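Local coordinates for protein TqaA (Penicillium aethiopicum, PDB 5DLK) that is a fungal nonribosomal peptide synthetase whose terminal condensation-like (CT) domain, the part described here, probably closes the peptide into a macrocycle, at residues Gly307-Gly312 with Cys326-Val331; Ile387-Asn392 with Glu421-Thr426. All blocks are in the same frame, centred on the assembly; numbering follows the deposited sequence.

Contact 1: Gly307-Gly312 with Cys326-Val331; sequences GHTVNG and CTLNFV
In the six-stranded mixed sheet of the CT condensation fold, the end of strand 303-310 pairs antiparallel with the start of edge strand 329-336, and the turn after the first strand carries N311, which binds phosphopantetheine. H308 and V331 form one hydrogen-bonded pair (H308 N to V331 O 2.9 Å, V331 N to H308 O 3.0 Å), V310 and N329 the next. Between them T309 faces F330 as a non-hydrogen-bonded pair. In T309, chi1 -53° sets OG1 anti to the carbonyl carbon, which leaves CG2 anti to N and 3.8 Å from L328 CD2. T309 OG1 lies 3.4 Å from F330 CD1, in the ring plane at its edge, and is hydrogen-bonded to OE1 of Q389.

On the other face the H308 imidazole crosses V331 obliquely: NE2 is 3.8 Å from V331 CG2, V331 O lies at the ring edge, and ND1 is hydrogen-bonded to NZ of K288. V310 CG1 reaches V331 CG2 at 3.9 Å, and V310 CG2 lies beside N329 CB. The N329 amide turns from the partner strand, and its ND2 is hydrogen-bonded to the backbone O atoms of E364 and V366.

Past the strands the T327 hydroxyl donates to N311 O at 2.7 Å, nearly along the C=O axis. G312, carrying no CB, brings its CA 3.4 Å from T327 O in a CA-H...O contact. The CB of N311 is directed away from 326-331, and OD1 accepts from R313 N. The hydroxyl grip thus ties the backbone of a cofactor-binding residue to the neighbouring segment, extending the cross-strand bonding.

Contact 2: Ile387-Asn392 with Glu421-Thr426; sequences IVQHQN and EVWIFT
CG lies anti to the backbone N in Q389 (chi1 -177°) and H390 (chi1 178°), successive residues on opposite faces of the sheet. H390 ND1 and T426 OG1 share a hydrogen bond of 2.8 Å, their side chains crossing at about a right angle. Q389 runs beside F425, its CB 3.7 Å from F425 CD1 and its CD at the ring edge, amide and ring planes 83° apart. Q389 NE2 gives a 3.0 Å bond to Q391 OE1 from above that carbonyl plane, while Q389 OE1 is hydrogen-bonded to T309 OG1, so both polar atoms of the amide are engaged and its rotation is fixed.

On the same face as Q389, I387 lays CD1 over the six-membered ring of W423, 3.9 Å from its centroid, a CH-pi contact. W423 NE1 donates to E421 OE2 (2.8 Å), on the anti lone pair; this carboxylate also salt-bridges R64. Five backbone hydrogen bonds join the segments, the first I387 N to V422 O, the last Q391 N to T426 O (2.9 Å). Such parallel pairing belongs to the mixed sheet of a condensation domain; an inverse gamma turn at Q391 leads from the first strand to phosphopantetheine-binding N392.

Contact 1 closes before contact 2 opens along the chain, and their centres lie 11 Å apart in one six-stranded mixed sheet. Strands 303-310 and 386-390 are parallel neighbours, so the order 329-336, 303-310, 386-390, 422-428 carries both contacts across four successive strands. Backbone bonding between G307 and V388 joins them, as does the bond from T309 OG1 to Q389 OE1 (2.8 Å); F330 meets W423 edge-to-face on the same side of the sheet. N311 follows the one strand directly and N392 follows the other after Q391; their side chains lie about 6 Å apart, consistent with the parallel strand ends placing both at one phosphopantetheine site.

Contact 1: Gly307-Gly312 with Cys326-Val331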
loop_
_atom_site.group_PDB
_atom_site.type_symbol
_atom_site.label_atom_id
_atom_site.label_comp_id
_atom_site.label_asym_id
_atom_site.label_seq_id
_atom_site.Cartn_x
_atom_site.Cartn_y
_atom_site.Cartn_z
ATOM N N GLY A 307 -15.136 2.859 -1.032
ATOM C CA GLY A 307 -13.884 2.902 -0.292
ATOM C C GLY A 307 -12.838 3.741 -1.001
ATOM O O GLY A 307 -12.894 3.916 -2.228
ATOM N N HIS A 308 -11.912 4.313 -0.236
ATOM C CA HIS A 308 -10.749 4.938 -0.858
ATOM C C HIS A 308 -9.539 4.796 0.054
ATOM O O HIS A 308 -9.668 4.536 1.248
ATOM C CB HIS A 308 -11.010 6.413 -1.232
ATOM C CG HIS A 308 -10.928 7.377 -0.084
ATOM N ND1 HIS A 308 -10.300 8.600 -0.188
ATOM C CD2 HIS A 308 -11.425 7.317 1.175
ATOM C CE1 HIS A 308 -10.398 9.247 0.961
ATOM N NE2 HIS A 308 -11.068 8.484 1.809
ATOM N N THR A 309 -8.359 4.906 -0.544
ATOM C CA THR A 309 -7.097 4.766 0.165
ATOM C C THR A 309 -6.620 6.102 0.713
ATOM O O THR A 309 -6.588 7.103 -0.012
ATOM C CB THR A 309 -6.007 4.190 -0.758
ATOM O OG1 THR A 309 -6.491 2.985 -1.346
ATOM C CG2 THR A 309 -4.743 3.916 0.042
ATOM N N VAL A 310 -6.301 6.118 2.012
ATOM C CA VAL A 310 -5.710 7.272 2.667
ATOM C C VAL A 310 -4.313 6.882 3.131
ATOM O O VAL A 310 -4.027 5.693 3.314
ATOM C CB VAL A 310 -6.571 7.759 3.873
ATOM C CG1 VAL A 310 -7.976 8.226 3.350
ATOM C CG2 VAL A 310 -6.706 6.650 4.923
ATOM N N ASN A 311 -3.428 7.854 3.330
ATOM C CA ASN A 311 -2.040 7.466 3.583
ATOM C C ASN A 311 -1.749 7.146 5.055
ATOM O O ASN A 311 -0.738 6.504 5.363
ATOM C CB ASN A 311 -1.068 8.539 3.053
ATOM C CG ASN A 311 -1.247 9.899 3.721
ATOM O OD1 ASN A 311 -1.497 10.001 4.924
ATOM N ND2 ASN A 311 -1.102 10.955 2.932
ATOM N N GLY A 312 -2.650 7.544 5.955
ATOM C CA GLY A 312 -2.541 7.162 7.359
ATOM C C GLY A 312 -1.393 7.836 8.103
ATOM O O GLY A 312 -0.959 7.364 9.161
ATOM N N CYS A 326 3.572 -0.054 6.326
ATOM C CA CYS A 326 2.334 0.125 5.582
ATOM C C CYS A 326 1.321 0.819 6.483
ATOM O O CYS A 326 0.621 0.162 7.230
ATOM C CB CYS A 326 1.787 -1.214 5.109
ATOM S SG CYS A 326 0.235 -1.029 4.195
ATOM N N THR A 327 1.268 2.138 6.421
ATOM C CA THR A 327 0.284 2.873 7.219
ATOM C C THR A 327 -0.978 3.193 6.421
ATOM O O THR A 327 -1.895 3.864 6.942
ATOM C CB THR A 327 0.849 4.186 7.768
ATOM O OG1 THR A 327 1.122 5.097 6.694
ATOM C CG2 THR A 327 2.127 3.922 8.589
ATOM N N LEU A 328 -1.011 2.753 5.163
ATOM C CA LEU A 328 -2.197 2.892 4.306
ATOM C C LEU A 328 -3.442 2.412 5.008
ATOM O O LEU A 328 -3.391 1.451 5.764
ATOM C CB LEU A 328 -2.048 2.077 3.001
ATOM C CG LEU A 328 -1.029 2.464 1.942
ATOM C CD1 LEU A 328 -1.142 1.498 0.779
ATOM C CD2 LEU A 328 -1.270 3.894 1.477
ATOM N N ASN A 329 -4.574 3.060 4.735
ATOM C CA ASN A 329 -5.836 2.558 5.219
ATOM C C ASN A 329 -6.870 2.638 4.113
ATOM O O ASN A 329 -6.762 3.479 3.218
ATOM C CB ASN A 329 -6.296 3.343 6.455
ATOM C CG ASN A 329 -7.223 2.542 7.318
ATOM O OD1 ASN A 329 -7.460 1.369 7.054
ATOM N ND2 ASN A 329 -7.765 3.165 8.361
ATOM N N PHE A 330 -7.847 1.745 4.164
ATOM C CA PHE A 330 -8.949 1.757 3.204
ATOM C C PHE A 330 -10.212 2.080 3.991
ATOM O O PHE A 330 -10.632 1.280 4.828
ATOM C CB PHE A 330 -9.045 0.426 2.500
ATOM C CG PHE A 330 -7.699 -0.087 2.062
ATOM C CD1 PHE A 330 -7.033 0.522 1.005
ATOM C CD2 PHE A 330 -7.080 -1.128 2.750
ATOM C CE1 PHE A 330 -5.778 0.064 0.587
ATOM C CE2 PHE A 330 -5.813 -1.591 2.343
ATOM C CZ PHE A 330 -5.174 -0.978 1.264
ATOM N N VAL A 331 -10.760 3.270 3.765
ATOM C CA VAL A 331 -11.855 3.772 4.621
ATOM C C VAL A 331 -13.018 4.269 3.757
ATOM O O VAL A 331 -12.848 4.516 2.549
ATOM C CB VAL A 331 -11.370 4.905 5.558
ATOM C CG1 VAL A 331 -10.220 4.421 6.485
ATOM C CG2 VAL A 331 -10.977 6.158 4.755
#

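Contact 2: Ile387-Asn392 with Glu421-Thr426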
loop_
_atom_site.group_PDB
_atom_site.type_symbol
_atom_site.label_atom_id
_atom_site.label_comp_id
_atom_site.label_asym_id
_atom_site.label_seq_id
_atom_site.Cartn_x
_atom_site.Cartn_y
_atom_site.Cartn_z
ATOM N N ILE A 387 -12.680 0.306 -4.295
ATOM C CA ILE A 387 -11.691 1.130 -3.627
ATOM C C ILE A 387 -10.962 1.988 -4.650
ATOM O O ILE A 387 -10.380 1.473 -5.602
ATOM C CB ILE A 387 -10.660 0.290 -2.851
ATOM C CG1 ILE A 387 -11.379 -0.667 -1.896
ATOM C CG2 ILE A 387 -9.650 1.217 -2.122
ATOM C CD1 ILE A 387 -10.451 -1.540 -1.058
ATOM N N VAL A 388 -10.995 3.297 -4.432
ATOM C CA VAL A 388 -10.327 4.245 -5.310
ATOM C C VAL A 388 -9.035 4.722 -4.661
ATOM O O VAL A 388 -9.029 5.216 -3.522
ATOM C CB VAL A 388 -11.216 5.434 -5.613
ATOM C CG1 VAL A 388 -10.464 6.472 -6.442
ATOM C CG2 VAL A 388 -12.486 4.942 -6.325
ATOM N N GLN A 389 -7.934 4.553 -5.386
ATOM C CA GLN A 389 -6.613 4.908 -4.863
ATOM C C GLN A 389 -5.894 5.824 -5.850
ATOM O O GLN A 389 -5.426 5.361 -6.901
ATOM C CB GLN A 389 -5.771 3.660 -4.614
ATOM C CG GLN A 389 -4.399 3.965 -3.982
ATOM C CD GLN A 389 -3.739 2.723 -3.408
ATOM O OE1 GLN A 389 -4.396 1.884 -2.768
ATOM N NE2 GLN A 389 -2.430 2.603 -3.611
ATOM N N HIS A 390 -5.795 7.105 -5.514
ATOM C CA HIS A 390 -5.026 8.030 -6.342
ATOM C C HIS A 390 -3.565 8.005 -5.898
ATOM O O HIS A 390 -3.262 8.170 -4.710
ATOM C CB HIS A 390 -5.549 9.459 -6.256
ATOM C CG HIS A 390 -4.728 10.405 -7.066
ATOM N ND1 HIS A 390 -4.589 10.266 -8.431
ATOM C CD2 HIS A 390 -3.919 11.425 -6.704
ATOM C CE1 HIS A 390 -3.772 11.202 -8.881
ATOM N NE2 HIS A 390 -3.362 11.928 -7.854
ATOM N N GLN A 391 -2.664 7.789 -6.846
ATOM C CA GLN A 391 -1.254 7.597 -6.524
ATOM C C GLN A 391 -0.490 8.912 -6.524
ATOM O O GLN A 391 0.273 9.177 -7.445
ATOM C CB GLN A 391 -0.620 6.626 -7.532
ATOM C CG GLN A 391 -1.358 5.302 -7.665
ATOM C CD GLN A 391 -1.093 4.334 -6.525
ATOM O OE1 GLN A 391 -1.145 4.691 -5.347
ATOM N NE2 GLN A 391 -0.823 3.084 -6.879
ATOM N N ASN A 392 -0.718 9.748 -5.512
ATOM C CA ASN A 392 -0.006 11.019 -5.376
ATOM C C ASN A 392 1.307 10.792 -4.617
ATOM O O ASN A 392 1.587 11.403 -3.577
ATOM C CB ASN A 392 -0.886 12.079 -4.680
ATOM C CG ASN A 392 -1.332 11.661 -3.284
ATOM O OD1 ASN A 392 -1.559 10.482 -3.009
ATOM N ND2 ASN A 392 -1.459 12.645 -2.389
ATOM N N GLU A 421 -13.347 -7.441 -4.422
ATOM C CA GLU A 421 -13.413 -5.994 -4.650
ATOM C C GLU A 421 -12.857 -5.534 -6.006
ATOM O O GLU A 421 -12.073 -6.238 -6.663
ATOM C CB GLU A 421 -12.664 -5.260 -3.537
ATOM C CG GLU A 421 -11.130 -5.286 -3.679
ATOM C CD GLU A 421 -10.507 -6.633 -3.309
ATOM O OE1 GLU A 421 -11.194 -7.446 -2.663
ATOM O OE2 GLU A 421 -9.325 -6.854 -3.658
ATOM N N VAL A 422 -13.273 -4.338 -6.414
ATOM C CA VAL A 422 -12.745 -3.696 -7.612
ATOM C C VAL A 422 -11.857 -2.552 -7.137
ATOM O O VAL A 422 -12.257 -1.784 -6.260
ATOM C CB VAL A 422 -13.866 -3.163 -8.533
ATOM C CG1 VAL A 422 -13.280 -2.310 -9.672
ATOM C CG2 VAL A 422 -14.676 -4.327 -9.078
ATOM N N TRP A 423 -10.637 -2.486 -7.669
ATOM C CA TRP A 423 -9.741 -1.360 -7.438
ATOM C C TRP A 423 -9.701 -0.420 -8.623
ATOM O O TRP A 423 -9.632 -0.872 -9.774
ATOM C CB TRP A 423 -8.304 -1.858 -7.166
ATOM C CG TRP A 423 -8.169 -2.725 -5.986
ATOM C CD1 TRP A 423 -8.435 -4.065 -5.913
ATOM C CD2 TRP A 423 -7.723 -2.331 -4.680
ATOM N NE1 TRP A 423 -8.171 -4.525 -4.634
ATOM C CE2 TRP A 423 -7.751 -3.476 -3.862
ATOM C CE3 TRP A 423 -7.329 -1.113 -4.120
ATOM C CZ2 TRP A 423 -7.374 -3.448 -2.510
ATOM C CZ3 TRP A 423 -6.940 -1.088 -2.783
ATOM C CH2 TRP A 423 -6.977 -2.241 -1.992
ATOM N N ILE A 424 -9.730 0.886 -8.350
ATOM C CA ILE A 424 -9.433 1.878 -9.370
ATOM C C ILE A 424 -8.216 2.652 -8.916
ATOM O O ILE A 424 -8.278 3.360 -7.926
ATOM C CB ILE A 424 -10.591 2.858 -9.608
ATOM C CG1 ILE A 424 -11.824 2.116 -10.141
ATOM C CG2 ILE A 424 -10.145 3.956 -10.604
ATOM C CD1 ILE A 424 -13.071 2.986 -10.284
ATOM N N PHE A 425 -7.099 2.488 -9.614
ATOM C CA PHE A 425 -5.904 3.267 -9.324
ATOM C C PHE A 425 -5.755 4.367 -10.368
ATOM O O PHE A 425 -6.058 4.145 -11.542
ATOM C CB PHE A 425 -4.639 2.407 -9.346
ATOM C CG PHE A 425 -4.648 1.247 -8.389
ATOM C CD1 PHE A 425 -4.267 1.415 -7.068
ATOM C CD2 PHE A 425 -5.011 -0.025 -8.825
ATOM C CE1 PHE A 425 -4.253 0.317 -6.183
ATOM C CE2 PHE A 425 -4.988 -1.110 -7.954
ATOM C CZ PHE A 425 -4.615 -0.933 -6.638
ATOM N N THR A 426 -5.256 5.529 -9.969
ATOM C CA THR A 426 -4.962 6.588 -10.951
ATOM C C THR A 426 -3.525 7.056 -10.748
ATOM O O THR A 426 -3.122 7.362 -9.640
ATOM C CB THR A 426 -5.930 7.789 -10.843
ATOM O OG1 THR A 426 -6.109 8.151 -9.464
ATOM C CG2 THR A 426 -7.272 7.448 -11.446
#